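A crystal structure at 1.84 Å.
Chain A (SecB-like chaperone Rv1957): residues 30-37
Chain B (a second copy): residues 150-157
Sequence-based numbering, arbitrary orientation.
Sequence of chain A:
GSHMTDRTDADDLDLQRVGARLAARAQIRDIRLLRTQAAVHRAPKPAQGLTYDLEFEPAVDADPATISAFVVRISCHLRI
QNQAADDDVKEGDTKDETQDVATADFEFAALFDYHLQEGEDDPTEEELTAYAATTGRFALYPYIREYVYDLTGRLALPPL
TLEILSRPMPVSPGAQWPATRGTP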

# COMPACT_ATOMS: atom_id res chain seq x y z
N ASP A 30 6.39 16.79 -0.34
CA ASP A 30 6.52 15.37 -0.05
C ASP A 30 5.66 15.00 1.18
O ASP A 30 5.22 15.83 1.91
N ILE A 31 5.48 13.71 1.36
CA ILE A 31 4.70 13.11 2.44
C ILE A 31 5.48 11.91 2.95
O ILE A 31 6.14 11.19 2.19
N ARG A 32 5.52 11.75 4.24
CA ARG A 32 6.12 10.54 4.76
C ARG A 32 5.38 10.09 6.07
O ARG A 32 4.83 10.90 6.81
N LEU A 33 5.48 8.81 6.32
CA LEU A 33 5.19 8.25 7.60
C LEU A 33 6.39 8.57 8.54
O LEU A 33 7.50 8.22 8.21
N LEU A 34 6.14 9.11 9.73
CA LEU A 34 7.19 9.38 10.74
C LEU A 34 7.41 8.23 11.67
O LEU A 34 8.51 7.93 12.04
N ARG A 35 6.29 7.63 12.14
CA ARG A 35 6.30 6.61 13.07
C ARG A 35 4.99 5.86 13.05
O ARG A 35 3.94 6.43 12.79
N THR A 36 5.09 4.65 13.54
CA THR A 36 3.93 3.74 13.75
C THR A 36 4.10 2.69 14.87
O THR A 36 5.17 2.25 15.16
N GLN A 37 3.01 2.28 15.49
CA GLN A 37 3.04 1.25 16.50
C GLN A 37 1.63 0.64 16.50
O GLN A 37 0.66 1.37 16.52
N ASP B 150 7.68 -2.25 1.95
CA ASP B 150 6.52 -1.35 2.04
C ASP B 150 6.81 -0.26 3.10
O ASP B 150 6.63 0.93 2.87
N LEU B 151 7.23 -0.73 4.24
CA LEU B 151 7.42 0.17 5.42
C LEU B 151 8.58 1.19 5.23
O LEU B 151 8.47 2.40 5.47
N THR B 152 9.73 0.70 4.78
CA THR B 152 10.80 1.65 4.41
C THR B 152 10.34 2.66 3.33
O THR B 152 10.71 3.81 3.41
N GLY B 153 9.61 2.21 2.30
CA GLY B 153 9.11 3.16 1.36
C GLY B 153 8.19 4.26 1.96
O GLY B 153 8.30 5.46 1.62
N ARG B 154 7.28 3.87 2.88
CA ARG B 154 6.38 4.84 3.56
C ARG B 154 7.13 5.81 4.39
O ARG B 154 6.64 6.90 4.57
N LEU B 155 8.24 5.36 4.99
CA LEU B 155 9.12 6.25 5.79
C LEU B 155 9.98 7.25 4.91
O LEU B 155 10.77 8.06 5.41
N ALA B 156 9.74 7.21 3.61
CA ALA B 156 10.45 8.02 2.64
C ALA B 156 11.93 7.71 2.54
O ALA B 156 12.75 8.58 2.32
N LEU B 157 12.22 6.43 2.63
CA LEU B 157 13.55 5.93 2.45
C LEU B 157 13.50 5.25 1.13
O LEU B 157 12.43 4.78 0.72

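The contact joins a strand of chain A to the C-terminal end of a helix in chain B, and it is built round Leu A33 and Leu B155. Leu A33 is buried, and its CA-to-CB bond points toward chain B. Its chi1 is t and its chi2 is p. This conformation brings CD2 within 4.2 Å of Leu B151 CD1 and within 4.0 Å of Leu B155 CD2, so the methyl sits against two leucines of the other copy. Closer to the backbone, Leu A33 CB lies 4.0 Å from Arg B154 CB.

Leu B155 starts out pointing away overall, but its end comes nearer. With chi1 m and chi2 t, its CD2 reaches 3.1 Å from Leu A33 O, a tight approach. The same carbonyl takes a CA-H...O contact, with Leu B155 CA 3.5 Å from Leu A33 O. Leu B151, chi1 t and chi2 p, adds a looser contact: its CD1 is 4.4 Å from Thr A36 CG2.

The direct hydrogen bond between the stretches is backbone to backbone. Leu A33 N donates to Arg B154 O at 2.8 Å with a nearly straight geometry. The Arg B154 side chain leads away, with chi1 m and chi2 and chi3 both t. Its NE forms a salt bridge with Asp B150 OD2 at 2.8 Å, one helical turn back.

Ala B156 has positive phi in a Schellman motif that closes the helix. Its CB points toward chain A and lies 3.6 Å from Arg A32 CB. Arg A32 has chi1 p and then runs extended, its end leading away. One water links its guanidinium to chain B: it accepts from Arg A32 NH1 at 2.7 Å and donates to Leu B155 O at 2.9 Å.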

# COMPACT_ATOMS: atom_id res chain seq x y z
CB ASP A 30 7.96 15.07 0.18
CG ASP A 30 8.36 13.58 -0.04
OD1 ASP A 30 7.61 12.72 -0.51
OD2 ASP A 30 9.53 13.33 0.27
CB ILE A 31 3.30 12.71 1.93
CG1 ILE A 31 2.45 14.03 1.76
CG2 ILE A 31 2.63 11.83 2.97
CD1 ILE A 31 1.47 14.01 0.66
CB ARG A 32 7.64 10.71 4.98
CG ARG A 32 7.99 11.59 6.20
CD ARG A 32 9.51 11.63 6.52
NE ARG A 32 9.86 12.65 7.51
CZ ARG A 32 11.01 12.75 8.19
NH1 ARG A 32 11.98 11.90 8.02
NH2 ARG A 32 11.17 13.75 9.05
CB LEU A 33 4.90 6.76 7.44
CG LEU A 33 4.61 5.98 8.76
CD1 LEU A 33 3.18 6.24 9.27
CD2 LEU A 33 4.83 4.52 8.55
CB LEU A 34 6.84 10.63 11.60
CG LEU A 34 6.88 12.01 10.89
CD1 LEU A 34 6.49 13.22 11.79
CD2 LEU A 34 8.28 12.28 10.32
CB ARG A 35 6.49 7.09 14.53
CG ARG A 35 5.54 8.25 14.93
CD ARG A 35 5.75 8.65 16.42
NE ARG A 35 4.75 9.65 16.80
CZ ARG A 35 3.45 9.43 17.11
NH1 ARG A 35 2.86 8.24 17.08
NH2 ARG A 35 2.69 10.45 17.39
CB THR A 36 3.52 3.09 12.41
OG1 THR A 36 2.32 2.35 12.65
CG2 THR A 36 4.58 2.26 11.81
CB GLN A 37 3.32 1.85 17.88
CG GLN A 37 3.44 0.81 18.96
CD GLN A 37 3.87 1.46 20.29
OE1 GLN A 37 5.01 1.88 20.43
NE2 GLN A 37 2.98 1.52 21.26
CB ASP B 150 5.28 -2.11 2.50
CG ASP B 150 4.06 -1.19 2.66
OD1 ASP B 150 3.62 -0.66 1.67
OD2 ASP B 150 3.65 -0.88 3.76
CB LEU B 151 7.75 -0.69 6.65
CG LEU B 151 8.18 0.17 7.82
CD1 LEU B 151 6.90 0.85 8.34
CD2 LEU B 151 8.82 -0.65 8.94
CB THR B 152 12.11 1.00 3.96
OG1 THR B 152 11.92 0.09 2.83
CG2 THR B 152 12.79 0.34 5.10
CB ARG B 154 5.46 4.10 4.52
CG ARG B 154 4.46 3.24 3.75
CD ARG B 154 3.53 2.55 4.77
NE ARG B 154 2.52 1.66 4.15
CZ ARG B 154 1.36 2.03 3.58
NH1 ARG B 154 0.99 3.27 3.43
NH2 ARG B 154 0.55 1.10 3.07
CB LEU B 155 10.06 5.44 6.69
CG LEU B 155 9.45 4.59 7.80
CD1 LEU B 155 10.54 3.78 8.47
CD2 LEU B 155 8.71 5.40 8.86
CB ALA B 156 10.16 9.54 2.77
CB LEU B 157 13.96 4.95 3.55
CG LEU B 157 14.04 5.36 5.01
CD1 LEU B 157 14.34 4.09 5.82
CD2 LEU B 157 15.11 6.41 5.21
O HOH W 1 12.61 10.23 5.94